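Local coordinates for glucokinase (Leishmania braziliensis MHOM/BR/75/M2904, PDB 6EDI), which probably phosphorylates D-glucose with ATP as a glucokinase, a dimeric enzyme seen here in its open conformation, at residues W36-V47 and F106-V117; D157-L168 and I399-Q410. One frame throughout, in Å; residues are numbered along the deposited sequence.

Contact 1. Residues W36-V47 and F106-V117; sequences WSSGPIYVVCDV and FLRRVASGAVSV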
loop_
_atom_site.group_PDB
_atom_site.type_symbol
_atom_site.label_atom_id
_atom_site.label_comp_id
_atom_site.label_asym_id
_atom_site.label_seq_id
_atom_site.Cartn_x
_atom_site.Cartn_y
_atom_site.Cartn_z
ATOM N N TRP A 36 -18.999 30.421 7.870
ATOM C CA TRP A 36 -17.952 30.715 6.900
ATOM C C TRP A 36 -16.985 31.822 7.334
ATOM O O TRP A 36 -15.873 31.907 6.810
ATOM C CB TRP A 36 -18.566 31.064 5.536
ATOM C CG TRP A 36 -19.284 29.901 4.941
ATOM C CD1 TRP A 36 -20.634 29.759 4.750
ATOM C CD2 TRP A 36 -18.683 28.680 4.502
ATOM N NE1 TRP A 36 -20.899 28.524 4.205
ATOM C CE2 TRP A 36 -19.716 27.844 4.044
ATOM C CE3 TRP A 36 -17.364 28.219 4.443
ATOM C CZ2 TRP A 36 -19.466 26.564 3.533
ATOM C CZ3 TRP A 36 -17.118 26.962 3.941
ATOM C CH2 TRP A 36 -18.160 26.149 3.482
ATOM N N SER A 37 -17.412 32.682 8.257
ATOM C CA SER A 37 -16.574 33.803 8.693
ATOM C C SER A 37 -15.363 33.387 9.530
ATOM O O SER A 37 -14.418 34.165 9.680
ATOM C CB SER A 37 -17.400 34.840 9.463
ATOM O OG SER A 37 -18.514 35.260 8.705
ATOM N N SER A 38 -15.378 32.173 10.075
ATOM C CA SER A 38 -14.259 31.735 10.911
ATOM C C SER A 38 -13.821 30.287 10.674
ATOM O O SER A 38 -14.558 29.480 10.103
ATOM C CB SER A 38 -14.595 31.931 12.386
ATOM O OG SER A 38 -15.531 30.959 12.810
ATOM N N GLY A 39 -12.612 29.972 11.121
ATOM C CA GLY A 39 -12.070 28.629 10.961
ATOM C C GLY A 39 -11.332 28.412 9.657
ATOM O O GLY A 39 -11.429 29.227 8.732
ATOM N N PRO A 40 -10.594 27.294 9.568
ATOM C CA PRO A 40 -9.867 26.961 8.344
ATOM C C PRO A 40 -10.860 26.737 7.214
ATOM O O PRO A 40 -11.984 26.307 7.461
ATOM C CB PRO A 40 -9.200 25.622 8.680
ATOM C CG PRO A 40 -9.377 25.423 10.181
ATOM C CD PRO A 40 -10.620 26.174 10.522
ATOM N N ILE A 41 -10.448 27.033 5.992
ATOM C CA ILE A 41 -11.269 26.740 4.832
ATOM C C ILE A 41 -10.531 25.737 3.952
ATOM O O ILE A 41 -9.369 25.942 3.613
ATOM C CB ILE A 41 -11.572 28.005 4.014
ATOM C CG1 ILE A 41 -12.351 29.024 4.854
ATOM C CG2 ILE A 41 -12.341 27.640 2.739
ATOM C CD1 ILE A 41 -13.760 28.569 5.222
ATOM N N TYR A 42 -11.215 24.658 3.574
ATOM C CA TYR A 42 -10.633 23.648 2.698
ATOM C C TYR A 42 -11.284 23.741 1.299
ATOM O O TYR A 42 -12.501 23.600 1.153
ATOM C CB TYR A 42 -10.775 22.252 3.327
ATOM C CG TYR A 42 -10.265 22.166 4.769
ATOM C CD1 TYR A 42 -8.942 21.843 5.040
ATOM C CD2 TYR A 42 -11.113 22.408 5.847
ATOM C CE1 TYR A 42 -8.473 21.769 6.345
ATOM C CE2 TYR A 42 -10.658 22.344 7.157
ATOM C CZ TYR A 42 -9.339 22.018 7.401
ATOM O OH TYR A 42 -8.892 21.946 8.700
ATOM N N VAL A 43 -10.470 24.039 0.289
ATOM C CA VAL A 43 -10.963 24.177 -1.079
ATOM C C VAL A 43 -11.168 22.782 -1.654
ATOM O O VAL A 43 -10.299 21.901 -1.511
ATOM C CB VAL A 43 -10.027 25.032 -1.950
ATOM C CG1 VAL A 43 -10.315 24.823 -3.426
ATOM C CG2 VAL A 43 -10.195 26.517 -1.594
ATOM N N VAL A 44 -12.339 22.577 -2.246
ATOM C CA VAL A 44 -12.726 21.271 -2.743
ATOM C C VAL A 44 -13.115 21.383 -4.203
ATOM O O VAL A 44 -13.639 22.415 -4.660
ATOM C CB VAL A 44 -13.905 20.641 -1.932
ATOM C CG1 VAL A 44 -13.627 20.710 -0.470
ATOM C CG2 VAL A 44 -15.225 21.332 -2.239
ATOM N N CYS A 45 -12.846 20.314 -4.938
ATOM C CA CYS A 45 -13.135 20.263 -6.362
ATOM C C CYS A 45 -13.136 18.805 -6.784
ATOM O O CYS A 45 -12.279 18.031 -6.370
ATOM C CB CYS A 45 -12.100 21.060 -7.162
ATOM S SG CYS A 45 -12.246 20.947 -8.971
ATOM N N ASP A 46 -14.123 18.426 -7.585
ATOM C CA ASP A 46 -14.171 17.079 -8.128
ATOM C C ASP A 46 -14.584 17.182 -9.589
ATOM O O ASP A 46 -15.417 18.022 -9.948
ATOM C CB ASP A 46 -15.139 16.205 -7.328
ATOM C CG ASP A 46 -15.382 14.844 -7.976
ATOM O OD1 ASP A 46 -16.302 14.741 -8.814
ATOM O OD2 ASP A 46 -14.660 13.873 -7.644
ATOM N N VAL A 47 -13.964 16.359 -10.432
ATOM C CA VAL A 47 -14.311 16.302 -11.848
ATOM C C VAL A 47 -14.936 14.947 -12.186
ATOM O O VAL A 47 -14.442 13.910 -11.755
ATOM C CB VAL A 47 -13.080 16.527 -12.719
ATOM C CG1 VAL A 47 -13.466 16.512 -14.183
ATOM C CG2 VAL A 47 -12.446 17.855 -12.383
ATOM N N PHE A 106 -11.346 35.925 3.840
ATOM C CA PHE A 106 -11.683 34.545 3.494
ATOM C C PHE A 106 -10.460 33.739 3.035
ATOM O O PHE A 106 -10.142 32.685 3.592
ATOM C CB PHE A 106 -12.754 34.531 2.400
ATOM C CG PHE A 106 -13.364 33.178 2.166
ATOM C CD1 PHE A 106 -14.202 32.613 3.123
ATOM C CD2 PHE A 106 -13.114 32.479 0.993
ATOM C CE1 PHE A 106 -14.779 31.363 2.917
ATOM C CE2 PHE A 106 -13.687 31.231 0.774
ATOM C CZ PHE A 106 -14.521 30.675 1.743
ATOM N N LEU A 107 -9.780 34.253 2.016
ATOM C CA LEU A 107 -8.700 33.531 1.367
ATOM C C LEU A 107 -7.522 33.286 2.305
ATOM O O LEU A 107 -6.763 32.343 2.114
ATOM C CB LEU A 107 -8.239 34.261 0.100
ATOM C CG LEU A 107 -9.209 34.339 -1.075
ATOM C CD1 LEU A 107 -8.613 35.160 -2.215
ATOM C CD2 LEU A 107 -9.595 32.941 -1.568
ATOM N N ARG A 108 -7.361 34.131 3.318
ATOM C CA ARG A 108 -6.240 33.942 4.241
ATOM C C ARG A 108 -6.439 32.715 5.115
ATOM O O ARG A 108 -5.494 32.240 5.735
ATOM C CB ARG A 108 -6.043 35.160 5.140
ATOM C CG ARG A 108 -5.736 36.439 4.398
ATOM C CD ARG A 108 -4.702 36.260 3.290
ATOM N NE ARG A 108 -4.426 37.549 2.657
ATOM C CZ ARG A 108 -5.216 38.104 1.747
ATOM N NH1 ARG A 108 -6.316 37.467 1.362
ATOM N NH2 ARG A 108 -4.910 39.290 1.226
ATOM N N ARG A 109 -7.669 32.211 5.175
ATOM C CA ARG A 109 -7.961 31.036 5.990
ATOM C C ARG A 109 -7.983 29.744 5.179
ATOM O O ARG A 109 -8.273 28.682 5.723
ATOM C CB ARG A 109 -9.252 31.223 6.787
ATOM C CG ARG A 109 -9.147 32.299 7.875
ATOM C CD ARG A 109 -10.476 32.518 8.558
ATOM N NE ARG A 109 -11.440 33.158 7.669
ATOM C CZ ARG A 109 -12.605 32.628 7.310
ATOM N NH1 ARG A 109 -12.970 31.437 7.768
ATOM N NH2 ARG A 109 -13.412 33.300 6.498
ATOM N N VAL A 110 -7.633 29.835 3.896
ATOM C CA VAL A 110 -7.579 28.649 3.033
ATOM C C VAL A 110 -6.438 27.770 3.509
ATOM O O VAL A 110 -5.273 28.144 3.413
ATOM C CB VAL A 110 -7.384 28.999 1.532
ATOM C CG1 VAL A 110 -7.242 27.724 0.696
ATOM C CG2 VAL A 110 -8.554 29.815 1.012
ATOM N N ALA A 111 -6.780 26.603 4.040
ATOM C CA ALA A 111 -5.794 25.721 4.649
ATOM C C ALA A 111 -5.254 24.675 3.677
ATOM O O ALA A 111 -4.203 24.066 3.925
ATOM C CB ALA A 111 -6.380 25.062 5.903
ATOM N N SER A 112 -5.968 24.474 2.567
ATOM C CA SER A 112 -5.577 23.495 1.567
ATOM C C SER A 112 -6.501 23.571 0.372
ATOM O O SER A 112 -7.594 24.136 0.443
ATOM C CB SER A 112 -5.659 22.079 2.124
ATOM O OG SER A 112 -7.000 21.747 2.443
ATOM N N GLY A 113 -6.053 22.979 -0.724
ATOM C CA GLY A 113 -6.876 22.832 -1.908
ATOM C C GLY A 113 -6.612 21.466 -2.504
ATOM O O GLY A 113 -5.490 20.945 -2.428
ATOM N N ALA A 114 -7.651 20.864 -3.063
ATOM C CA ALA A 114 -7.518 19.526 -3.627
ATOM C C ALA A 114 -8.461 19.342 -4.803
ATOM O O ALA A 114 -9.565 19.884 -4.811
ATOM C CB ALA A 114 -7.811 18.476 -2.573
ATOM N N VAL A 115 -8.032 18.546 -5.780
ATOM C CA VAL A 115 -8.900 18.218 -6.900
ATOM C C VAL A 115 -8.953 16.717 -7.086
ATOM O O VAL A 115 -7.929 16.088 -7.336
ATOM C CB VAL A 115 -8.450 18.884 -8.212
ATOM C CG1 VAL A 115 -9.460 18.571 -9.335
ATOM C CG2 VAL A 115 -8.328 20.382 -8.035
ATOM N N SER A 116 -10.151 16.156 -6.926
ATOM C CA SER A 116 -10.407 14.745 -7.216
ATOM C C SER A 116 -10.706 14.626 -8.701
ATOM O O SER A 116 -11.610 15.299 -9.209
ATOM C CB SER A 116 -11.612 14.237 -6.421
ATOM O OG SER A 116 -11.854 12.862 -6.680
ATOM N N VAL A 117 -9.942 13.783 -9.394
ATOM C CA VAL A 117 -10.112 13.592 -10.829
ATOM C C VAL A 117 -10.290 12.120 -11.162
ATOM O O VAL A 117 -9.706 11.250 -10.505
ATOM C CB VAL A 117 -8.932 14.182 -11.640
ATOM C CG1 VAL A 117 -8.882 15.682 -11.485
ATOM C CG2 VAL A 117 -7.610 13.555 -11.209
#
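Strands 41-47 and 110-117 are parallel neighbours in the N-terminal mixed sheet of this actin-like ATPase fold, between strands 51-58 and 152-156, their axes 4.6 Å apart and 13° from parallel. The ladder opens where I41 N donates to R109 O at 2.7 Å and A111 N answers to I41 O. V43 N then bonds S112 O, and near the far end S116 straddles D46, its N bonded to C45 O and its O accepting from V47 N. Just before the strand begins, R109 clamps the loop that leads into strand 41-47. Bent at chi3 (-69°), its chain brings the guanidinium edge to two carbonyls: NH2 reaches W36 O at 2.8 Å, lying in that carbonyl's plane, while NH1 takes a lone pair of G39 O at 2.9 Å and adds a weak bond to W36 O. S37 O sits over one guanidinium face, and NE turns back to S105 O, so the group is fixed in rotation. Next to it I41 crosses F106 at about a right angle, CD1 lying 3.8 Å from ring atom CE1; F56 of strand 51-58 packs edge-to-face with the same phenyl. S112 OG lies in the plane of the Y42 ring, 3.2 Å from CD1, and has no hydrogen-bond partner in the model. S116 OG donates to D46 OD2 (3.1 Å) on the anti side of the carboxylate, which N400 also reaches weakly. Strand 41-48 starts an antiparallel meander with 51-58 and 67-75, and after helix 84-98 strand 110-117 joins parallel on its other side, as in the ribonuclease H-like fold of the actin/hexokinase superfamily.

Contact 2. Residues D157-L168 and I399-Q410; sequences DLEAGAYGVLAL and INLLGCLGFGSQ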
loop_
_atom_site.group_PDB
_atom_site.type_symbol
_atom_site.label_atom_id
_atom_site.label_comp_id
_atom_site.label_asym_id
_atom_site.label_seq_id
_atom_site.Cartn_x
_atom_site.Cartn_y
_atom_site.Cartn_z
ATOM N N ASP A 157 -9.854 9.598 -7.698
ATOM C CA ASP A 157 -11.228 9.483 -7.219
ATOM C C ASP A 157 -11.316 8.670 -5.906
ATOM O O ASP A 157 -11.903 9.123 -4.911
ATOM C CB ASP A 157 -12.115 8.924 -8.365
ATOM C CG ASP A 157 -13.320 8.124 -7.873
ATOM O OD1 ASP A 157 -14.028 8.564 -6.941
ATOM O OD2 ASP A 157 -13.581 7.048 -8.454
ATOM N N LEU A 158 -10.701 7.497 -5.879
ATOM C CA LEU A 158 -10.777 6.646 -4.686
ATOM C C LEU A 158 -9.888 7.134 -3.536
ATOM O O LEU A 158 -10.135 6.821 -2.369
ATOM C CB LEU A 158 -10.464 5.186 -5.036
ATOM C CG LEU A 158 -11.693 4.309 -4.941
ATOM C CD1 LEU A 158 -12.229 4.414 -3.540
ATOM C CD2 LEU A 158 -12.728 4.814 -5.936
ATOM N N GLU A 159 -8.852 7.888 -3.871
ATOM C CA GLU A 159 -8.006 8.498 -2.844
ATOM C C GLU A 159 -8.833 9.558 -2.131
ATOM O O GLU A 159 -8.915 9.590 -0.891
ATOM C CB GLU A 159 -6.752 9.088 -3.489
ATOM C CG GLU A 159 -5.842 9.866 -2.552
ATOM C CD GLU A 159 -4.700 10.531 -3.289
ATOM O OE1 GLU A 159 -4.725 10.523 -4.539
ATOM O OE2 GLU A 159 -3.790 11.069 -2.616
ATOM N N ALA A 160 -9.499 10.399 -2.919
ATOM C CA ALA A 160 -10.361 11.416 -2.344
ATOM C C ALA A 160 -11.500 10.778 -1.548
ATOM O O ALA A 160 -11.872 11.284 -0.504
ATOM C CB ALA A 160 -10.884 12.366 -3.408
ATOM N N GLY A 161 -12.040 9.661 -2.027
ATOM C CA GLY A 161 -13.133 8.990 -1.322
ATOM C C GLY A 161 -12.725 8.493 0.054
ATOM O O GLY A 161 -13.461 8.626 1.051
ATOM N N ALA A 162 -11.532 7.919 0.105
ATOM C CA ALA A 162 -10.946 7.468 1.360
ATOM C C ALA A 162 -10.743 8.631 2.330
ATOM O O ALA A 162 -11.040 8.509 3.527
ATOM C CB ALA A 162 -9.646 6.744 1.098
ATOM N N TYR A 163 -10.241 9.757 1.832
ATOM C CA TYR A 163 -10.141 10.940 2.696
ATOM C C TYR A 163 -11.527 11.364 3.214
ATOM O O TYR A 163 -11.661 11.908 4.318
ATOM C CB TYR A 163 -9.429 12.100 1.989
ATOM C CG TYR A 163 -7.922 12.030 2.030
ATOM C CD1 TYR A 163 -7.239 12.140 3.236
ATOM C CD2 TYR A 163 -7.176 11.879 0.863
ATOM C CE1 TYR A 163 -5.850 12.065 3.285
ATOM C CE2 TYR A 163 -5.783 11.815 0.899
ATOM C CZ TYR A 163 -5.130 11.907 2.122
ATOM O OH TYR A 163 -3.752 11.836 2.185
ATOM N N GLY A 164 -12.565 11.121 2.417
ATOM C CA GLY A 164 -13.915 11.436 2.839
ATOM C C GLY A 164 -14.345 10.565 4.005
ATOM O O GLY A 164 -14.995 11.031 4.945
ATOM N N VAL A 165 -13.977 9.291 3.943
ATOM C CA VAL A 165 -14.284 8.357 5.019
ATOM C C VAL A 165 -13.610 8.828 6.287
ATOM O O VAL A 165 -14.222 8.840 7.360
ATOM C CB VAL A 165 -13.771 6.956 4.698
ATOM C CG1 VAL A 165 -14.054 6.008 5.853
ATOM C CG2 VAL A 165 -14.415 6.454 3.407
ATOM N N LEU A 166 -12.342 9.217 6.158
ATOM C CA LEU A 166 -11.586 9.711 7.304
ATOM C C LEU A 166 -12.248 10.971 7.849
ATOM O O LEU A 166 -12.383 11.139 9.059
ATOM C CB LEU A 166 -10.154 10.030 6.894
ATOM C CG LEU A 166 -9.344 10.720 7.989
ATOM C CD1 LEU A 166 -9.192 9.788 9.179
ATOM C CD2 LEU A 166 -7.992 11.129 7.451
ATOM N N ALA A 167 -12.664 11.852 6.945
ATOM C CA ALA A 167 -13.306 13.097 7.346
ATOM C C ALA A 167 -14.550 12.800 8.173
ATOM O O ALA A 167 -14.755 13.391 9.236
ATOM C CB ALA A 167 -13.641 13.932 6.143
ATOM N N LEU A 168 -15.377 11.886 7.682
ATOM C CA LEU A 168 -16.592 11.498 8.392
ATOM C C LEU A 168 -16.265 10.916 9.757
ATOM O O LEU A 168 -16.964 11.172 10.747
ATOM C CB LEU A 168 -17.390 10.482 7.581
ATOM C CG LEU A 168 -18.023 10.955 6.271
ATOM C CD1 LEU A 168 -18.502 9.777 5.429
ATOM C CD2 LEU A 168 -19.170 11.891 6.589
ATOM N N ILE A 399 -18.782 12.111 -1.065
ATOM C CA ILE A 399 -17.610 11.606 -0.359
ATOM C C ILE A 399 -16.329 12.198 -0.933
ATOM O O ILE A 399 -15.395 12.490 -0.193
ATOM C CB ILE A 399 -17.551 10.047 -0.356
ATOM C CG1 ILE A 399 -16.639 9.558 0.767
ATOM C CG2 ILE A 399 -17.076 9.494 -1.675
ATOM C CD1 ILE A 399 -17.219 9.827 2.100
ATOM N N ASN A 400 -16.305 12.431 -2.243
ATOM C CA ASN A 400 -15.093 12.940 -2.859
ATOM C C ASN A 400 -14.843 14.407 -2.508
ATOM O O ASN A 400 -13.717 14.802 -2.274
ATOM C CB ASN A 400 -15.106 12.720 -4.371
ATOM C CG ASN A 400 -14.965 11.259 -4.746
ATOM O OD1 ASN A 400 -14.818 10.388 -3.881
ATOM N ND2 ASN A 400 -15.020 10.978 -6.045
ATOM N N LEU A 401 -15.891 15.217 -2.487
ATOM C CA LEU A 401 -15.735 16.588 -2.012
ATOM C C LEU A 401 -15.217 16.619 -0.562
ATOM O O LEU A 401 -14.248 17.329 -0.249
ATOM C CB LEU A 401 -17.041 17.371 -2.168
ATOM C CG LEU A 401 -17.414 17.612 -3.631
ATOM C CD1 LEU A 401 -18.654 18.492 -3.773
ATOM C CD2 LEU A 401 -16.256 18.245 -4.380
ATOM N N LEU A 402 -15.853 15.840 0.309
ATOM C CA LEU A 402 -15.418 15.720 1.699
ATOM C C LEU A 402 -13.949 15.314 1.808
ATOM O O LEU A 402 -13.226 15.782 2.695
ATOM C CB LEU A 402 -16.289 14.711 2.443
ATOM C CG LEU A 402 -17.690 15.159 2.811
ATOM C CD1 LEU A 402 -18.499 13.982 3.330
ATOM C CD2 LEU A 402 -17.595 16.248 3.861
ATOM N N GLY A 403 -13.518 14.444 0.902
ATOM C CA GLY A 403 -12.150 13.957 0.913
ATOM C C GLY A 403 -11.135 15.038 0.642
ATOM O O GLY A 403 -9.975 14.947 1.074
ATOM N N CYS A 404 -11.568 16.071 -0.080
ATOM C CA CYS A 404 -10.700 17.210 -0.287
ATOM C C CYS A 404 -10.450 17.883 1.065
ATOM O O CYS A 404 -9.347 18.360 1.326
ATOM C CB CYS A 404 -11.293 18.179 -1.317
ATOM S SG CYS A 404 -11.236 17.565 -3.033
ATOM N N LEU A 405 -11.461 17.882 1.939
ATOM C CA LEU A 405 -11.264 18.354 3.310
ATOM C C LEU A 405 -10.377 17.385 4.096
ATOM O O LEU A 405 -9.468 17.800 4.839
ATOM C CB LEU A 405 -12.609 18.548 4.028
ATOM C CG LEU A 405 -12.593 19.033 5.490
ATOM C CD1 LEU A 405 -13.751 19.976 5.792
ATOM C CD2 LEU A 405 -12.626 17.864 6.466
ATOM N N GLY A 406 -10.656 16.091 3.937
ATOM C CA GLY A 406 -9.929 15.067 4.659
ATOM C C GLY A 406 -8.444 15.190 4.384
ATOM O O GLY A 406 -7.633 15.123 5.301
ATOM N N PHE A 407 -8.105 15.399 3.117
ATOM C CA PHE A 407 -6.740 15.643 2.708
ATOM C C PHE A 407 -6.132 16.799 3.493
ATOM O O PHE A 407 -5.097 16.643 4.140
ATOM C CB PHE A 407 -6.681 15.955 1.222
ATOM C CG PHE A 407 -5.344 16.472 0.776
ATOM C CD1 PHE A 407 -4.292 15.589 0.537
ATOM C CD2 PHE A 407 -5.126 17.836 0.625
ATOM C CE1 PHE A 407 -3.051 16.056 0.127
ATOM C CE2 PHE A 407 -3.885 18.316 0.219
ATOM C CZ PHE A 407 -2.851 17.427 -0.035
ATOM N N GLY A 408 -6.788 17.952 3.428
ATOM C CA GLY A 408 -6.300 19.144 4.098
ATOM C C GLY A 408 -6.101 18.968 5.590
ATOM O O GLY A 408 -5.147 19.496 6.153
ATOM N N SER A 409 -6.991 18.207 6.221
ATOM C CA SER A 409 -6.985 18.040 7.669
ATOM C C SER A 409 -5.772 17.226 8.147
ATOM O O SER A 409 -5.369 17.316 9.308
ATOM C CB SER A 409 -8.292 17.381 8.131
ATOM O OG SER A 409 -8.308 15.995 7.818
ATOM N N GLN A 410 -5.185 16.448 7.243
ATOM C CA GLN A 410 -4.045 15.604 7.588
ATOM C C GLN A 410 -2.710 16.264 7.277
ATOM O O GLN A 410 -1.669 15.630 7.382
ATOM C CB GLN A 410 -4.129 14.268 6.842
ATOM C CG GLN A 410 -5.290 13.412 7.289
ATOM C CD GLN A 410 -5.387 13.336 8.808
ATOM O OE1 GLN A 410 -4.502 12.790 9.482
ATOM N NE2 GLN A 410 -6.454 13.905 9.358
HETATM O O HOH W 1 -14.785 7.817 -4.406
#
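The ring of Y163 has F407 CA over one face, 3.7 Å from the centroid, and Q410 CG near its plane at an edge. The phenyl of F407 turns its own edge to the tyrosine face, a T-shaped pair with planes at 89° and centroids 5.8 Å apart. Y163 CG stands anti to the carbonyl carbon, which lays the ring along the turn of G406 and F407, while its OH bonds V230 N in strand 227-233. F407 itself also packs on V224 of the second subunit. The other flat pair lies at the opposite end of the contact, where the D157 carboxylate and the N400 amide stand 61° apart. N400 ND2 donates to D157 OD1 at 2.8 Å, on the anti side and out of the carboxylate plane. A water 2.7 Å from D157 OD1 and 2.6 Å from N400 OD1 lies between the same two side chains. Between these ends, helices 157-168 and 399-409 cross at 73° with axes only 6.4 Å apart, a glycine-mediated close crossing that joins the first helix after strand 152-156 to the C-terminal helix. G164, G403 and G406 let the backbones meet: the CA atoms of G164 and G403 are 3.6 Å apart, and G403 CA makes a CA-H...O contact with A160 O. I399 enters as a knob among G161, G164, V165 and L168; with CG1 anti to its backbone N, CD1 comes against L168 CD1. The side chains of L168 and L402 cross at about a right angle, CD2 against CD1 (3.9 Å), and L166 CD2 touches Q410 CG.

Overall arrangement
After edge strand 16-20 and helix 26-32 the chain enters strand 41-48, runs through strands 51-58 and 67-75 and helix 84-98, and returns in strand 110-117, so contact 1 closes a loop of 58 residues inside the first mixed sheet. The two contacts then follow in series, neither nested nor crossed. Strand 152-156 completes that sheet and leads into helix 157-170; contact 2 closes only 230 residues later, after the second mixed sheet and its helices, when helix 399-409 returns near the C terminus. This helix, half of contact 2, also packs on strands 41-48 and 110-117 of contact 1, the two centres about 12 Å apart; its partner, helix 157-170, touches strand 227-233 of the second sheet.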